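Local coordinates for iron-regulated outer membrane protein (Neisseria meningitidis, PDB 4B7O) that probably imports iron across the meningococcal outer membrane as a TonB-dependent transporter, with a plug domain seated inside a beta-barrel, at residues Tyr226-Gly229 with Lys230-Asn234; Met429-Val432 with His433-Leu437; Leu624-Asn628 with Pro629-Ala633. All coordinates share one frame; numbering follows the deposited sequence.

Interaction 1. Residues Tyr226-Gly229 with Lys230-Asn234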
ATOM      1  N   TYR A 226      18.050   5.106 -13.022  1.00 35.90           N
ATOM      2  CA  TYR A 226      18.931   5.056 -11.875  1.00 35.14           C
ATOM      3  C   TYR A 226      19.958   3.990 -12.170  1.00 35.51           C
ATOM      4  O   TYR A 226      19.725   3.053 -12.947  1.00 36.19           O
ATOM      5  CB  TYR A 226      18.115   4.777 -10.570  1.00 36.42           C
ATOM      6  CG  TYR A 226      17.478   3.369 -10.515  1.00 35.15           C
ATOM      7  CD1 TYR A 226      18.238   2.275 -10.107  1.00 32.49           C
ATOM      8  CD2 TYR A 226      16.147   3.142 -10.897  1.00 34.31           C
ATOM      9  CE1 TYR A 226      17.712   0.997 -10.040  1.00 32.81           C
ATOM     10  CE2 TYR A 226      15.600   1.843 -10.862  1.00 34.42           C
ATOM     11  CZ  TYR A 226      16.408   0.770 -10.432  1.00 36.01           C
ATOM     12  OH  TYR A 226      15.973  -0.537 -10.394  1.00 30.37           O
ATOM     13  N   GLU A 227      21.107   4.095 -11.560  1.00 37.19           N
ATOM     14  CA  GLU A 227      21.993   2.965 -11.695  1.00 44.26           C
ATOM     15  C   GLU A 227      22.161   2.150 -10.424  1.00 40.05           C
ATOM     16  O   GLU A 227      22.218   2.678  -9.323  1.00 37.98           O
ATOM     17  CB  GLU A 227      23.330   3.349 -12.309  1.00 47.14           C
ATOM     18  CG  GLU A 227      23.943   4.624 -11.810  1.00 49.86           C
ATOM     19  CD  GLU A 227      25.340   4.796 -12.390  1.00 60.84           C
ATOM     20  OE1 GLU A 227      26.294   4.143 -11.889  1.00 60.43           O
ATOM     21  OE2 GLU A 227      25.485   5.559 -13.365  1.00 58.97           O
ATOM     22  N   ALA A 228      22.251   0.850 -10.646  1.00 38.69           N
ATOM     23  CA  ALA A 228      22.322  -0.160  -9.645  1.00 39.12           C
ATOM     24  C   ALA A 228      23.723  -0.258  -9.120  1.00 38.36           C
ATOM     25  O   ALA A 228      24.589   0.506  -9.529  1.00 41.12           O
ATOM     26  CB  ALA A 228      21.844  -1.470 -10.246  1.00 37.26           C
ATOM     27  N   GLY A 229      23.944  -1.158  -8.166  1.00 39.91           N
ATOM     28  CA  GLY A 229      25.236  -1.245  -7.467  1.00 46.47           C
ATOM     29  C   GLY A 229      26.389  -1.899  -8.233  1.00 52.35           C
ATOM     30  O   GLY A 229      26.208  -2.488  -9.323  1.00 52.42           O
ATOM     31  N   LYS A 230      27.578  -1.786  -7.649  1.00 52.29           N
ATOM     32  CA  LYS A 230      28.787  -2.351  -8.216  1.00 51.55           C
ATOM     33  C   LYS A 230      28.517  -3.681  -8.810  1.00 50.35           C
ATOM     34  O   LYS A 230      28.292  -4.639  -8.086  1.00 49.21           O
ATOM     35  CB  LYS A 230      29.863  -2.525  -7.162  1.00 55.11           C
ATOM     36  CG  LYS A 230      31.267  -2.462  -7.765  1.00 68.03           C
ATOM     37  CD  LYS A 230      32.394  -2.880  -6.803  1.00 64.02           C
ATOM     38  CE  LYS A 230      33.730  -3.000  -7.563  1.00 69.56           C
ATOM     39  NZ  LYS A 230      34.966  -2.988  -6.716  1.00 65.73           N
ATOM     40  N   GLY A 231      28.522  -3.721 -10.143  1.00 54.25           N
ATOM     41  CA  GLY A 231      28.614  -4.984 -10.884  1.00 45.98           C
ATOM     42  C   GLY A 231      27.397  -5.280 -11.700  1.00 44.58           C
ATOM     43  O   GLY A 231      27.377  -6.232 -12.438  1.00 48.36           O
ATOM     44  N   PHE A 232      26.349  -4.492 -11.549  1.00 43.69           N
ATOM     45  CA  PHE A 232      25.219  -4.608 -12.466  1.00 43.07           C
ATOM     46  C   PHE A 232      25.651  -4.137 -13.864  1.00 44.23           C
ATOM     47  O   PHE A 232      26.383  -3.130 -14.002  1.00 38.01           O
ATOM     48  CB  PHE A 232      24.066  -3.730 -11.979  1.00 43.36           C
ATOM     49  CG  PHE A 232      22.904  -3.658 -12.934  1.00 42.42           C
ATOM     50  CD1 PHE A 232      22.103  -4.804 -13.194  1.00 45.44           C
ATOM     51  CD2 PHE A 232      22.613  -2.459 -13.596  1.00 38.73           C
ATOM     52  CE1 PHE A 232      21.036  -4.734 -14.084  1.00 41.81           C
ATOM     53  CE2 PHE A 232      21.551  -2.373 -14.475  1.00 34.52           C
ATOM     54  CZ  PHE A 232      20.757  -3.509 -14.720  1.00 43.72           C
ATOM     55  N   ARG A 233      25.173  -4.870 -14.871  1.00 42.99           N
ATOM     56  CA  ARG A 233      25.291  -4.498 -16.265  1.00 43.19           C
ATOM     57  C   ARG A 233      23.966  -4.538 -16.996  1.00 44.09           C
ATOM     58  O   ARG A 233      23.244  -5.556 -16.997  1.00 43.68           O
ATOM     59  CB  ARG A 233      26.335  -5.353 -16.998  1.00 48.69           C
ATOM     60  CG  ARG A 233      27.786  -4.953 -16.754  1.00 56.61           C
ATOM     61  CD  ARG A 233      27.992  -3.438 -16.826  1.00 68.38           C
ATOM     62  NE  ARG A 233      29.295  -2.989 -16.277  1.00 81.06           N
ATOM     63  CZ  ARG A 233      30.291  -2.412 -16.977  1.00 85.90           C
ATOM     64  NH1 ARG A 233      30.172  -2.171 -18.282  1.00 83.82           N
ATOM     65  NH2 ARG A 233      31.415  -2.048 -16.367  1.00 68.44           N
ATOM     66  N   ASN A 234      23.625  -3.388 -17.584  1.00 43.24           N
ATOM     67  CA  ASN A 234      22.615  -3.264 -18.650  1.00 45.05           C
ATOM     68  C   ASN A 234      22.673  -4.343 -19.722  1.00 45.46           C
ATOM     69  O   ASN A 234      23.705  -4.970 -19.896  1.00 40.36           O
ATOM     70  CB  ASN A 234      22.968  -2.011 -19.453  1.00 44.58           C
ATOM     71  CG  ASN A 234      21.955  -0.968 -19.304  1.00 45.30           C
ATOM     72  OD1 ASN A 234      20.777  -1.265 -19.388  1.00 58.37           O
ATOM     73  ND2 ASN A 234      22.368   0.243 -19.060  1.00 41.50           N
TER
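Gly229 and Phe232 close a type II beta turn, in which Phe232 N donates to Gly229 O at 3.0 Å, nearly straight at the hydrogen (178°) and almost in line with the C=O bond (163°). Lys230 and Gly231 are its two central residues. At the positive phi of Gly231 a beta carbon would be pressed against the carbonyl oxygen of Lys230, which explains a glycine in the third place of the turn. The turn folds the chain back far enough for one apolar contact beside the backbone bond: Ala228 CB lies 3.6 Å from Phe232 CD2 and about as close to CB and CG of the same residue. With CG of Phe232 anti to the backbone N (chi1 174°), the ring is carried back past the methyl group, which approaches it obliquely along the CB-CG-CD2 side. Lys230 and Gly231 are exposed; the CA-CB bond of Lys230 points away from Tyr226-Gly229, and its chain is extended beyond CG. The buried side is held from elsewhere, since Tyr226 OH is hydrogen-bonded to Pro731 O, Ala228 packs on Pro731, and the Lys230 backbone bonds to that of Asn716. The whole is a type II turn in the long loop joining the antiparallel barrel strands 212-223 and 246-259 of a TonB-dependent transporter.

Interaction 2. Residues Met429-Val432 with His433-Leu437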
ATOM      1  N   MET A 429     -12.969 -19.445 -30.645  1.00 58.46           N
ATOM      2  CA  MET A 429     -12.878 -18.082 -31.171  1.00 52.81           C
ATOM      3  C   MET A 429     -14.282 -17.703 -31.533  1.00 57.23           C
ATOM      4  O   MET A 429     -14.789 -16.629 -31.151  1.00 60.62           O
ATOM      5  CB  MET A 429     -11.960 -18.004 -32.374  1.00 50.18           C
ATOM      6  CG  MET A 429     -10.882 -19.070 -32.399  1.00 50.52           C
ATOM      7  SD  MET A 429      -9.442 -18.581 -33.381  1.00 65.02           S
ATOM      8  CE  MET A 429     -10.291 -17.502 -34.553  1.00 62.99           C
ATOM      9  N   ASP A 430     -14.937 -18.632 -32.220  1.00 61.67           N
ATOM     10  CA  ASP A 430     -16.352 -18.516 -32.464  1.00 64.09           C
ATOM     11  C   ASP A 430     -17.043 -18.087 -31.187  1.00 60.76           C
ATOM     12  O   ASP A 430     -17.672 -17.042 -31.146  1.00 63.78           O
ATOM     13  CB  ASP A 430     -16.906 -19.845 -32.985  1.00 74.79           C
ATOM     14  CG  ASP A 430     -17.321 -19.762 -34.441  1.00 82.34           C
ATOM     15  OD1 ASP A 430     -18.314 -19.026 -34.714  1.00 79.52           O
ATOM     16  OD2 ASP A 430     -16.646 -20.398 -35.298  1.00 77.27           O
ATOM     17  N   LEU A 431     -16.899 -18.862 -30.123  1.00 57.32           N
ATOM     18  CA  LEU A 431     -17.568 -18.492 -28.880  1.00 61.09           C
ATOM     19  C   LEU A 431     -17.192 -17.075 -28.308  1.00 58.27           C
ATOM     20  O   LEU A 431     -18.069 -16.310 -27.874  1.00 56.31           O
ATOM     21  CB  LEU A 431     -17.328 -19.583 -27.836  1.00 55.42           C
ATOM     22  CG  LEU A 431     -18.469 -19.821 -26.855  1.00 55.01           C
ATOM     23  CD1 LEU A 431     -17.919 -20.602 -25.675  1.00 53.47           C
ATOM     24  CD2 LEU A 431     -19.162 -18.547 -26.372  1.00 56.91           C
ATOM     25  N   VAL A 432     -15.907 -16.729 -28.276  1.00 53.59           N
ATOM     26  CA  VAL A 432     -15.524 -15.469 -27.609  1.00 56.14           C
ATOM     27  C   VAL A 432     -16.043 -14.293 -28.402  1.00 58.88           C
ATOM     28  O   VAL A 432     -16.596 -13.366 -27.798  1.00 57.13           O
ATOM     29  CB  VAL A 432     -14.015 -15.279 -27.472  1.00 56.78           C
ATOM     30  CG1 VAL A 432     -13.738 -14.024 -26.644  1.00 52.40           C
ATOM     31  CG2 VAL A 432     -13.368 -16.531 -26.877  1.00 55.57           C
ATOM     32  N   HIS A 433     -15.882 -14.357 -29.751  1.00 61.38           N
ATOM     33  CA  HIS A 433     -16.365 -13.290 -30.700  1.00 59.15           C
ATOM     34  C   HIS A 433     -17.804 -13.004 -30.525  1.00 57.77           C
ATOM     35  O   HIS A 433     -18.258 -11.877 -30.779  1.00 60.74           O
ATOM     36  CB  HIS A 433     -16.133 -13.634 -32.156  1.00 55.02           C
ATOM     37  CG  HIS A 433     -14.685 -13.844 -32.514  1.00 55.17           C
ATOM     38  ND1 HIS A 433     -14.307 -14.571 -33.569  1.00 55.61           N
ATOM     39  CD2 HIS A 433     -13.515 -13.422 -31.890  1.00 60.97           C
ATOM     40  CE1 HIS A 433     -12.956 -14.607 -33.643  1.00 57.83           C
ATOM     41  NE2 HIS A 433     -12.472 -13.909 -32.608  1.00 62.34           N
ATOM     42  N   SER A 434     -18.524 -14.030 -30.060  1.00 52.45           N
ATOM     43  CA  SER A 434     -19.960 -13.977 -29.894  1.00 53.20           C
ATOM     44  C   SER A 434     -20.321 -13.096 -28.719  1.00 56.11           C
ATOM     45  O   SER A 434     -21.410 -12.551 -28.682  1.00 56.03           O
ATOM     46  CB  SER A 434     -20.518 -15.383 -29.718  1.00 54.21           C
ATOM     47  OG  SER A 434     -19.566 -16.323 -30.216  1.00 57.06           O
ATOM     48  N   TYR A 435     -19.389 -12.912 -27.784  1.00 61.00           N
ATOM     49  CA  TYR A 435     -19.724 -12.278 -26.495  1.00 55.76           C
ATOM     50  C   TYR A 435     -19.947 -10.766 -26.523  1.00 52.35           C
ATOM     51  O   TYR A 435     -19.244 -10.038 -27.214  1.00 50.12           O
ATOM     52  CB  TYR A 435     -18.668 -12.617 -25.449  1.00 58.32           C
ATOM     53  CG  TYR A 435     -19.104 -13.643 -24.418  1.00 59.51           C
ATOM     54  CD1 TYR A 435     -20.154 -13.372 -23.535  1.00 60.03           C
ATOM     55  CD2 TYR A 435     -18.437 -14.880 -24.311  1.00 60.18           C
ATOM     56  CE1 TYR A 435     -20.534 -14.313 -22.585  1.00 64.24           C
ATOM     57  CE2 TYR A 435     -18.811 -15.824 -23.370  1.00 53.26           C
ATOM     58  CZ  TYR A 435     -19.842 -15.532 -22.511  1.00 54.68           C
ATOM     59  OH  TYR A 435     -20.232 -16.464 -21.584  1.00 63.13           O
ATOM     60  N   LYS A 436     -20.918 -10.298 -25.750  1.00 44.81           N
ATOM     61  CA  LYS A 436     -21.180  -8.885 -25.692  1.00 48.23           C
ATOM     62  C   LYS A 436     -20.785  -8.263 -24.344  1.00 54.25           C
ATOM     63  O   LYS A 436     -21.629  -8.002 -23.464  1.00 53.28           O
ATOM     64  CB  LYS A 436     -22.638  -8.589 -26.024  1.00 51.28           C
ATOM     65  CG  LYS A 436     -22.919  -8.339 -27.518  1.00 65.27           C
ATOM     66  CD  LYS A 436     -22.353  -9.399 -28.499  1.00 60.13           C
ATOM     67  CE  LYS A 436     -22.987  -9.314 -29.886  1.00 54.91           C
ATOM     68  NZ  LYS A 436     -22.029  -9.578 -30.992  1.00 61.44           N
ATOM     69  N   LEU A 437     -19.484  -8.000 -24.226  1.00 49.33           N
ATOM     70  CA  LEU A 437     -18.842  -7.528 -22.996  1.00 46.17           C
ATOM     71  C   LEU A 437     -19.289  -6.153 -22.533  1.00 40.90           C
ATOM     72  O   LEU A 437     -19.487  -5.291 -23.336  1.00 43.43           O
ATOM     73  CB  LEU A 437     -17.349  -7.534 -23.210  1.00 41.71           C
ATOM     74  CG  LEU A 437     -16.713  -8.878 -22.916  1.00 45.57           C
ATOM     75  CD1 LEU A 437     -17.652 -10.091 -22.969  1.00 45.51           C
ATOM     76  CD2 LEU A 437     -15.516  -9.057 -23.813  1.00 36.11           C
TER
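Met429 and His433 sit one turn apart on the last part of helix 423-434, their side chains side by side and pointing the same way. The imidazole lies across the end of the Met429 carbonyl, whose O is 3.1 Å above the ring plane and displaced toward the rim. Chi1 of -60° puts CG of His433 beside its own backbone N, and that N donates to the same Met429 O at 2.9 Å (168°), an ordinary i to i+4 helical bond. Over the same face, Met429 CB lies 3.8 Å from His433 CE1. The far ring nitrogen, NE2, is hydrogen-bonded outside the helix to Phe399 O, so the imidazole spans from the helix to a neighbouring loop.

A second pair, Leu431 and Tyr435, also runs side by side, but more loosely, with CD2 of Leu431 4.1 Å from CE2 of Tyr435. Here the helix is ending: Ser434 N makes a weak bond to Leu431 O, and Tyr435 has left the helical conformation. Tyr435 N turns instead to Val432 O at 2.8 Å, an i to i+3 bond whose donor stands 53° out of the carbonyl plane.

Interaction 3. Residues Leu624-Asn628 with Pro629-Ala633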
ATOM      1  N   LEU A 624      -4.621 -23.644  -9.281  1.00 50.27           N
ATOM      2  CA  LEU A 624      -4.834 -22.295  -9.755  1.00 44.63           C
ATOM      3  C   LEU A 624      -4.230 -21.232  -8.885  1.00 51.96           C
ATOM      4  O   LEU A 624      -4.505 -20.051  -9.156  1.00 53.36           O
ATOM      5  CB  LEU A 624      -6.305 -21.985  -9.913  1.00 47.54           C
ATOM      6  CG  LEU A 624      -7.070 -22.946 -10.815  1.00 51.15           C
ATOM      7  CD1 LEU A 624      -8.540 -22.955 -10.402  1.00 46.07           C
ATOM      8  CD2 LEU A 624      -6.844 -22.659 -12.306  1.00 45.53           C
ATOM      9  N   LEU A 625      -3.451 -21.612  -7.848  1.00 48.11           N
ATOM     10  CA  LEU A 625      -2.796 -20.602  -6.992  1.00 47.89           C
ATOM     11  C   LEU A 625      -1.530 -20.021  -7.642  1.00 44.50           C
ATOM     12  O   LEU A 625      -0.767 -20.744  -8.268  1.00 49.97           O
ATOM     13  CB  LEU A 625      -2.512 -21.126  -5.559  1.00 41.59           C
ATOM     14  CG  LEU A 625      -3.731 -21.147  -4.633  1.00 41.20           C
ATOM     15  CD1 LEU A 625      -3.369 -21.258  -3.170  1.00 41.03           C
ATOM     16  CD2 LEU A 625      -4.613 -19.944  -4.799  1.00 43.02           C
ATOM     17  N   SER A 626      -1.266 -18.741  -7.408  1.00 45.33           N
ATOM     18  CA  SER A 626      -0.185 -18.010  -8.115  1.00 46.03           C
ATOM     19  C   SER A 626       1.017 -17.542  -7.276  1.00 42.87           C
ATOM     20  O   SER A 626       0.835 -17.043  -6.165  1.00 46.06           O
ATOM     21  CB  SER A 626      -0.793 -16.774  -8.782  1.00 40.83           C
ATOM     22  OG  SER A 626       0.193 -16.091  -9.551  1.00 43.05           O
ATOM     23  N   ALA A 627       2.210 -17.606  -7.864  1.00 42.98           N
ATOM     24  CA  ALA A 627       3.443 -17.091  -7.240  1.00 44.52           C
ATOM     25  C   ALA A 627       3.722 -15.621  -7.531  1.00 45.72           C
ATOM     26  O   ALA A 627       4.804 -15.109  -7.237  1.00 47.02           O
ATOM     27  CB  ALA A 627       4.631 -17.905  -7.680  1.00 40.99           C
ATOM     28  N   ASN A 628       2.763 -14.950  -8.130  1.00 41.72           N
ATOM     29  CA  ASN A 628       2.934 -13.557  -8.493  1.00 46.89           C
ATOM     30  C   ASN A 628       3.155 -12.715  -7.216  1.00 46.37           C
ATOM     31  O   ASN A 628       2.438 -12.922  -6.215  1.00 47.33           O
ATOM     32  CB  ASN A 628       1.688 -13.064  -9.261  1.00 42.86           C
ATOM     33  CG  ASN A 628       1.656 -13.529 -10.705  1.00 48.24           C
ATOM     34  OD1 ASN A 628       2.509 -14.305 -11.188  1.00 51.57           O
ATOM     35  ND2 ASN A 628       0.670 -13.056 -11.408  1.00 46.76           N
ATOM     36  N   PRO A 629       4.124 -11.759  -7.245  1.00 47.23           N
ATOM     37  CA  PRO A 629       4.468 -10.924  -6.072  1.00 46.34           C
ATOM     38  C   PRO A 629       3.267 -10.193  -5.470  1.00 45.71           C
ATOM     39  O   PRO A 629       3.305  -9.809  -4.303  1.00 44.97           O
ATOM     40  CB  PRO A 629       5.479  -9.888  -6.628  1.00 43.42           C
ATOM     41  CG  PRO A 629       5.569 -10.103  -8.125  1.00 43.30           C
ATOM     42  CD  PRO A 629       5.055 -11.508  -8.374  1.00 50.79           C
ATOM     43  N   GLU A 630       2.262  -9.942  -6.296  1.00 42.22           N
ATOM     44  CA  GLU A 630       0.970  -9.417  -5.893  1.00 43.96           C
ATOM     45  C   GLU A 630       0.413 -10.183  -4.646  1.00 44.49           C
ATOM     46  O   GLU A 630      -0.102  -9.573  -3.719  1.00 36.36           O
ATOM     47  CB  GLU A 630       0.027  -9.608  -7.085  1.00 43.24           C
ATOM     48  CG  GLU A 630      -1.305  -8.895  -6.980  1.00 45.62           C
ATOM     49  CD  GLU A 630      -2.361  -9.504  -7.895  1.00 56.56           C
ATOM     50  OE1 GLU A 630      -1.997 -10.026  -9.004  1.00 51.04           O
ATOM     51  OE2 GLU A 630      -3.569  -9.466  -7.491  1.00 63.80           O
ATOM     52  N   PHE A 631       0.504 -11.518  -4.679  1.00 44.14           N
ATOM     53  CA  PHE A 631       0.084 -12.381  -3.565  1.00 47.41           C
ATOM     54  C   PHE A 631       1.061 -12.348  -2.407  1.00 42.46           C
ATOM     55  O   PHE A 631       0.666 -12.372  -1.253  1.00 43.61           O
ATOM     56  CB  PHE A 631      -0.164 -13.813  -4.052  1.00 41.24           C
ATOM     57  CG  PHE A 631      -1.217 -13.859  -5.110  1.00 46.28           C
ATOM     58  CD1 PHE A 631      -2.557 -13.721  -4.745  1.00 41.06           C
ATOM     59  CD2 PHE A 631      -0.865 -13.899  -6.486  1.00 47.72           C
ATOM     60  CE1 PHE A 631      -3.535 -13.699  -5.692  1.00 41.89           C
ATOM     61  CE2 PHE A 631      -1.853 -13.851  -7.468  1.00 45.10           C
ATOM     62  CZ  PHE A 631      -3.192 -13.743  -7.058  1.00 48.40           C
ATOM     63  N   GLY A 632       2.337 -12.322  -2.721  1.00 43.77           N
ATOM     64  CA  GLY A 632       3.307 -12.149  -1.676  1.00 46.99           C
ATOM     65  C   GLY A 632       4.579 -12.779  -2.115  1.00 42.74           C
ATOM     66  O   GLY A 632       4.657 -13.241  -3.260  1.00 47.97           O
ATOM     67  N   ALA A 633       5.559 -12.765  -1.206  1.00 39.45           N
ATOM     68  CA  ALA A 633       6.862 -13.386  -1.393  1.00 40.85           C
ATOM     69  C   ALA A 633       7.333 -13.924  -0.041  1.00 42.69           C
ATOM     70  O   ALA A 633       6.998 -13.337   1.020  1.00 39.63           O
ATOM     71  CB  ALA A 633       7.867 -12.355  -1.887  1.00 36.58           C
TER
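Ser626 and Phe631 make the close side-chain contact of this bend, with Ser626 CB 3.4 Å from Phe631 CE2 and 3.7 Å from CD2. The methylene meets the ring obliquely, at the CD2-CE2 side. Phe631 CG stands beside its backbone N (chi1 -59°), and that rotation turns the same ring side toward the start of the bend. The Asn628 carbonyl is equally close. Asn628 O lies at the ring edge, near the ring plane, 3.5 Å from Phe631 CD2, and also accepts Phe631 N at 2.8 Å; the bond is bent (143° at the hydrogen), with the donor 37° out of the carbonyl plane. Buried Phe631 extends the dense side into the barrel wall, touching Phe616 and Ala567 of strands 603-618 and 551-567.

Upstream, Ser626 OG accepts Asn628 N at 3.2 Å, which makes residues 626 to 628 an ST turn. It leads directly into Pro629-Phe631, which have helical backbone angles without the regular helical bonds. Both lie in the loop between barrel strands 603-618 and 638-647, and the backbones of Glu630 and Phe631 are hydrogen-bonded to Asn115 and Gly113 of the plug domain, so here the barrel loop meets the plug.

The other side is looser. Ala627, partly exposed, directs its methyl away from Pro629-Ala633. Although Asn628 CB stays 3.9 Å from Phe631 CD2, the rest of the Asn628 side chain is directed out of the bend, where it touches Tyr132 and its OD1 accepts a hydrogen bond from Arg725 NH1.

Overall arrangement
The three contacts are local, two turns in loops and the end of a helix, in separate connections of one barrel chain, and none touches another. Interaction 3 is the innermost, its centre about 16 Å from that of the chain, against about 27 Å for interaction 1 and 36 Å for interaction 2. Centre to centre, interaction 3 is about 27 Å from interaction 1 and 29 Å from interaction 2, whereas those two are about 47 Å apart; the nearest atoms of interactions 1 and 3 are still about 14 Å from each other. Residues 624-633 bond to the plug, while 226-234 and 429-437 belong to peripheral loops. No iron or siderophore defines a site in this apoprotein.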